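Local structure of polysaccharide deacetylase (Ammonifex degensii, 4WCJ) at residues 37-42 with 243-248; 70-75 with 91-96. The protein probably removes N-acetyl groups from poly-beta-1,6-N-acetyl-D-glucosamine as a zinc-binding family 4 carbohydrate esterase with a beta/alpha-barrel fold. All blocks are in the same frame, centred on the assembly; numbering follows the deposited sequence.

Contact 1. Residues 37-42 with 243-248; sequences LVVLCY and VGRVLV
Val248 fits its forked end against the ring of Tyr42: CG2 stands over one face, 3.7 Å from the ring centroid and displaced toward the rim, a CH-pi contact, while CG1 meets CE1 at 3.6 Å. The ring is presented to this fork because Tyr42 carries CG anti to its carbonyl carbon (chi1 -63°). Val248 CG2 also reaches back to Leu40 CB, and so fills the notch between Leu40 and Tyr42. On the same face of the sheet as Leu40, Val246 lays CG2 beside CG1 of Val38; helix 253-261 covers this face through Val256 and Trp259.

The other face is shaped by Arg245. Its aliphatic part runs past Val39, with CG 3.6 Å from Val39 CG1, before the chain bends at chi3 (-63°) and brings the guanidinium across Cys41. There SG sits over one face of the flat group, 3.6 Å from NH1, with CD1 of Leu247 on the nearly opposite side of the sulfur. Val39 turns its second branch, CG2, toward CG1 of Val243.

Between the two faces, hydrogen bonds from Val246 N to Val39 O (2.8 Å) and Cys41 N to Val246 O (2.9 Å) join the parallel strands, and Val248 N, just past its strand, adds a third to Cys41 O. Where the strands splay, a water bridges Val39 N and Gly244 O. The buried side chain of Arg245 lies about 7 Å from the zinc ion; a salt bridge to Asp98 and bonds to Thr96 OG1 and Thr229 O hold the guanidinium across the sulfur, so the charge and its N-H groups are met within the protein.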
loop_
_atom_site.group_PDB
_atom_site.type_symbol
_atom_site.label_atom_id
_atom_site.label_comp_id
_atom_site.label_asym_id
_atom_site.label_seq_id
_atom_site.Cartn_x
_atom_site.Cartn_y
_atom_site.Cartn_z
ATOM N N LEU A 37 11.615 -9.593 1.909
ATOM C CA LEU A 37 10.279 -9.144 1.538
ATOM C C LEU A 37 10.282 -7.922 0.631
ATOM O O LEU A 37 10.707 -6.849 1.046
ATOM C CB LEU A 37 9.473 -8.817 2.794
ATOM C CG LEU A 37 8.114 -8.138 2.575
ATOM C CD1 LEU A 37 7.143 -9.059 1.849
ATOM C CD2 LEU A 37 7.532 -7.658 3.896
ATOM N N VAL A 38 9.790 -8.080 -0.592
ATOM C CA VAL A 38 9.564 -6.934 -1.469
ATOM C C VAL A 38 8.080 -6.589 -1.462
ATOM O O VAL A 38 7.230 -7.470 -1.557
ATOM C CB VAL A 38 10.057 -7.205 -2.916
ATOM C CG1 VAL A 38 9.410 -6.248 -3.910
ATOM C CG2 VAL A 38 11.574 -7.111 -2.977
ATOM N N VAL A 39 7.772 -5.307 -1.313
ATOM C CA VAL A 39 6.390 -4.866 -1.252
ATOM C C VAL A 39 6.076 -4.004 -2.471
ATOM O O VAL A 39 6.703 -2.969 -2.681
ATOM C CB VAL A 39 6.111 -4.087 0.052
ATOM C CG1 VAL A 39 4.651 -3.703 0.145
ATOM C CG2 VAL A 39 6.496 -4.933 1.262
ATOM N N LEU A 40 5.114 -4.443 -3.282
ATOM C CA LEU A 40 4.781 -3.725 -4.512
ATOM C C LEU A 40 3.711 -2.673 -4.258
ATOM O O LEU A 40 2.770 -2.909 -3.503
ATOM C CB LEU A 40 4.308 -4.698 -5.593
ATOM C CG LEU A 40 5.211 -5.901 -5.867
ATOM C CD1 LEU A 40 4.596 -6.812 -6.926
ATOM C CD2 LEU A 40 6.596 -5.457 -6.276
ATOM N N CYS A 41 3.877 -1.507 -4.873
ATOM C CA CYS A 41 2.886 -0.447 -4.797
ATOM C C CYS A 41 2.274 -0.182 -6.170
ATOM O O CYS A 41 2.937 0.333 -7.077
ATOM C CB CYS A 41 3.494 0.840 -4.238
ATOM S SG CYS A 41 2.345 2.240 -4.229
ATOM N N TYR A 42 1.004 -0.552 -6.305
ATOM C CA TYR A 42 0.193 -0.262 -7.484
ATOM C C TYR A 42 -0.803 0.855 -7.173
ATOM O O TYR A 42 -1.034 1.182 -6.003
ATOM C CB TYR A 42 -0.575 -1.503 -7.952
ATOM C CG TYR A 42 0.253 -2.678 -8.413
ATOM C CD1 TYR A 42 0.669 -2.783 -9.739
ATOM C CD2 TYR A 42 0.591 -3.702 -7.536
ATOM C CE1 TYR A 42 1.414 -3.868 -10.173
ATOM C CE2 TYR A 42 1.341 -4.789 -7.960
ATOM C CZ TYR A 42 1.744 -4.868 -9.280
ATOM O OH TYR A 42 2.485 -5.946 -9.710
ATOM N N VAL A 243 8.552 0.158 6.215
ATOM C CA VAL A 243 8.524 -0.752 5.071
ATOM C C VAL A 243 8.757 -0.051 3.731
ATOM O O VAL A 243 7.942 0.766 3.300
ATOM C CB VAL A 243 7.177 -1.500 4.976
ATOM C CG1 VAL A 243 7.304 -2.669 4.026
ATOM C CG2 VAL A 243 6.725 -1.990 6.348
ATOM N N GLY A 244 9.838 -0.409 3.049
ATOM C CA GLY A 244 10.131 0.179 1.749
ATOM C C GLY A 244 9.407 -0.518 0.607
ATOM O O GLY A 244 9.468 -1.745 0.473
ATOM N N ARG A 245 8.696 0.253 -0.210
ATOM C CA ARG A 245 7.915 -0.333 -1.299
ATOM C C ARG A 245 8.463 0.068 -2.661
ATOM O O ARG A 245 8.995 1.169 -2.832
ATOM C CB ARG A 245 6.440 0.079 -1.213
ATOM C CG ARG A 245 5.729 -0.290 0.078
ATOM C CD ARG A 245 4.260 0.080 -0.019
ATOM N NE ARG A 245 4.105 1.525 -0.167
ATOM C CZ ARG A 245 2.982 2.123 -0.542
ATOM N NH1 ARG A 245 1.900 1.400 -0.808
ATOM N NH2 ARG A 245 2.941 3.446 -0.646
ATOM N N VAL A 246 8.320 -0.839 -3.621
ATOM C CA VAL A 246 8.650 -0.575 -5.010
ATOM C C VAL A 246 7.423 -0.087 -5.770
ATOM O O VAL A 246 6.462 -0.826 -5.930
ATOM C CB VAL A 246 9.187 -1.834 -5.718
ATOM C CG1 VAL A 246 9.507 -1.519 -7.186
ATOM C CG2 VAL A 246 10.409 -2.381 -4.992
ATOM N N LEU A 247 7.452 1.156 -6.238
ATOM C CA LEU A 247 6.381 1.639 -7.098
ATOM C C LEU A 247 6.487 0.918 -8.440
ATOM O O LEU A 247 7.482 1.078 -9.151
ATOM C CB LEU A 247 6.475 3.161 -7.291
ATOM C CG LEU A 247 5.378 3.793 -8.158
ATOM C CD1 LEU A 247 4.064 3.830 -7.382
ATOM C CD2 LEU A 247 5.771 5.185 -8.638
ATOM N N VAL A 248 5.480 0.118 -8.780
ATOM C CA VAL A 248 5.509 -0.640 -10.030
ATOM C C VAL A 248 5.333 0.268 -11.247
ATOM O O VAL A 248 4.339 0.982 -11.372
ATOM C CB VAL A 248 4.426 -1.732 -10.066
ATOM C CG1 VAL A 248 4.521 -2.538 -11.365
ATOM C CG2 VAL A 248 4.550 -2.642 -8.852
HETATM O O HOH W 1 9.974 -3.619 -1.585
HETATM O O HOH W 2 1.839 2.196 -9.353
#

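Contact 2. Residues 70-75 with 91-96; sequences VRFVTP and KLVLVT
Val70 presses CG1 against CG2 of Val93 at 3.5 Å, closer than carbon atoms usually pack. On the same face, Phe72 lies alongside Val93, pointing the same way, and brings CE2 to 3.8 Å from CG2 of Val95, which meets the ring at its edge. CG of Phe72 is anti to the carbonyl carbon (chi1 -69°), which carries the ring over toward this pair of valines.

Toward the end of 70-75 the contact passes to Leu94, whose CD1 reaches Val73 O at 3.3 Å and approaches the ring of Pro75, while its CB meets Val73 CG1.

The backbones set this register through three hydrogen bonds: Arg71 N to Lys91 O, Val93 N to Arg71 O, and Val73 N to Val93 O (2.9 Å). Beyond them the chains part, and a water spans Val73 O and Val95 N.

Further out, Leu62, Leu65 and Arg66 of helix 55-67 pack on Phe72, and Lys91 makes a cation-pi contact with Trp259. Thr74 is the N-cap of helix 75-82, which leads over to strand 91-99: the whole is a parallel beta-alpha-beta unit of the barrel.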
loop_
_atom_site.group_PDB
_atom_site.type_symbol
_atom_site.label_atom_id
_atom_site.label_comp_id
_atom_site.label_asym_id
_atom_site.label_seq_id
_atom_site.Cartn_x
_atom_site.Cartn_y
_atom_site.Cartn_z
ATOM N N VAL A 70 7.949 -17.156 -6.154
ATOM C CA VAL A 70 7.730 -16.120 -5.145
ATOM C C VAL A 70 6.507 -16.427 -4.267
ATOM O O VAL A 70 5.438 -16.762 -4.782
ATOM C CB VAL A 70 7.553 -14.739 -5.810
ATOM C CG1 VAL A 70 6.811 -13.789 -4.899
ATOM C CG2 VAL A 70 8.907 -14.164 -6.223
ATOM N N ARG A 71 6.673 -16.316 -2.948
ATOM C CA ARG A 71 5.571 -16.511 -2.003
ATOM C C ARG A 71 4.839 -15.206 -1.683
ATOM O O ARG A 71 5.445 -14.254 -1.182
ATOM C CB ARG A 71 6.087 -17.139 -0.704
ATOM C CG ARG A 71 5.145 -16.980 0.475
ATOM C CD ARG A 71 5.524 -17.891 1.631
ATOM N NE ARG A 71 4.458 -17.959 2.629
ATOM C CZ ARG A 71 4.386 -18.877 3.588
ATOM N NH1 ARG A 71 5.318 -19.816 3.680
ATOM N NH2 ARG A 71 3.377 -18.859 4.452
ATOM N N PHE A 72 3.540 -15.161 -1.973
ATOM C CA PHE A 72 2.725 -13.996 -1.630
ATOM C C PHE A 72 2.242 -14.070 -0.185
ATOM O O PHE A 72 1.625 -15.055 0.247
ATOM C CB PHE A 72 1.533 -13.853 -2.578
ATOM C CG PHE A 72 1.909 -13.465 -3.981
ATOM C CD1 PHE A 72 2.180 -14.433 -4.931
ATOM C CD2 PHE A 72 1.990 -12.125 -4.351
ATOM C CE1 PHE A 72 2.520 -14.081 -6.225
ATOM C CE2 PHE A 72 2.320 -11.767 -5.642
ATOM C CZ PHE A 72 2.593 -12.747 -6.582
ATOM N N VAL A 73 2.503 -12.988 0.534
ATOM C CA VAL A 73 2.387 -12.893 1.980
ATOM C C VAL A 73 1.199 -11.989 2.376
ATOM O O VAL A 73 0.869 -11.040 1.660
ATOM C CB VAL A 73 3.736 -12.360 2.554
ATOM C CG1 VAL A 73 3.607 -10.957 3.171
ATOM C CG2 VAL A 73 4.386 -13.367 3.500
ATOM N N THR A 74 0.530 -12.297 3.490
ATOM C CA THR A 74 -0.554 -11.440 3.983
ATOM C C THR A 74 0.030 -10.234 4.709
ATOM O O THR A 74 1.185 -10.268 5.137
ATOM C CB THR A 74 -1.508 -12.191 4.952
ATOM O OG1 THR A 74 -0.793 -12.557 6.138
ATOM C CG2 THR A 74 -2.094 -13.433 4.299
ATOM N N PRO A 75 -0.756 -9.154 4.848
ATOM C CA PRO A 75 -0.244 -8.038 5.647
ATOM C C PRO A 75 0.167 -8.458 7.068
ATOM O O PRO A 75 1.194 -7.984 7.554
ATOM C CB PRO A 75 -1.423 -7.059 5.664
ATOM C CG PRO A 75 -2.117 -7.316 4.373
ATOM C CD PRO A 75 -2.040 -8.822 4.204
ATOM N N LYS A 91 12.049 -15.906 -0.359
ATOM C CA LYS A 91 11.660 -14.748 -1.161
ATOM C C LYS A 91 10.175 -14.377 -0.997
ATOM O O LYS A 91 9.307 -15.095 -1.489
ATOM C CB LYS A 91 11.954 -15.049 -2.632
ATOM C CG LYS A 91 12.270 -13.857 -3.473
ATOM C CD LYS A 91 13.771 -13.714 -3.693
ATOM C CE LYS A 91 14.235 -14.520 -4.896
ATOM N NZ LYS A 91 15.613 -14.135 -5.319
ATOM N N LEU A 92 9.890 -13.249 -0.347
ATOM C CA LEU A 92 8.507 -12.872 -0.016
ATOM C C LEU A 92 8.031 -11.619 -0.756
ATOM O O LEU A 92 8.828 -10.727 -1.044
ATOM C CB LEU A 92 8.376 -12.648 1.491
ATOM C CG LEU A 92 9.130 -13.648 2.369
ATOM C CD1 LEU A 92 9.027 -13.257 3.826
ATOM C CD2 LEU A 92 8.610 -15.061 2.154
ATOM N N VAL A 93 6.733 -11.551 -1.053
ATOM C CA VAL A 93 6.147 -10.367 -1.686
ATOM C C VAL A 93 4.774 -10.022 -1.112
ATOM O O VAL A 93 3.925 -10.892 -0.948
ATOM C CB VAL A 93 6.012 -10.540 -3.220
ATOM C CG1 VAL A 93 5.130 -9.450 -3.820
ATOM C CG2 VAL A 93 7.374 -10.513 -3.877
ATOM N N LEU A 94 4.580 -8.741 -0.803
ATOM C CA LEU A 94 3.278 -8.200 -0.432
ATOM C C LEU A 94 2.758 -7.275 -1.530
ATOM O O LEU A 94 3.462 -6.354 -1.969
ATOM C CB LEU A 94 3.364 -7.440 0.891
ATOM C CG LEU A 94 2.088 -6.730 1.355
ATOM C CD1 LEU A 94 0.934 -7.714 1.497
ATOM C CD2 LEU A 94 2.322 -6.008 2.666
ATOM N N VAL A 95 1.532 -7.523 -1.975
ATOM C CA VAL A 95 0.873 -6.648 -2.939
ATOM C C VAL A 95 0.134 -5.529 -2.209
ATOM O O VAL A 95 -0.634 -5.791 -1.281
ATOM C CB VAL A 95 -0.123 -7.433 -3.826
ATOM C CG1 VAL A 95 -0.863 -6.491 -4.765
ATOM C CG2 VAL A 95 0.601 -8.519 -4.602
ATOM N N THR A 96 0.393 -4.281 -2.601
ATOM C CA THR A 96 -0.349 -3.146 -2.050
ATOM C C THR A 96 -0.845 -2.193 -3.142
ATOM O O THR A 96 -0.235 -2.063 -4.218
ATOM C CB THR A 96 0.495 -2.328 -1.023
ATOM O OG1 THR A 96 1.419 -1.467 -1.706
ATOM C CG2 THR A 96 1.231 -3.248 -0.059
HETATM O O HOH W 3 0.410 -10.208 -1.339
#

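Both contacts build the same parallel sheet: strands 36-42 and 91-99 are neighbours, tied where Leu40 N meets Leu94 O and Leu40 O meets Thr96 OG1, each a probable hydrogen bond. Contact 1 joins strands some 200 residues apart in sequence, whereas contact 2 closes a local unit with only 15 residues between its segments. Contact 1 is the more deeply buried and lies close to the zinc site, where it holds a charged arginine; contact 2, also largely buried, is away from that site, mostly aliphatic and aromatic, with exposed Arg71 at its margin. Thr96 faces contact 1 and takes no part in the packing against 70-75.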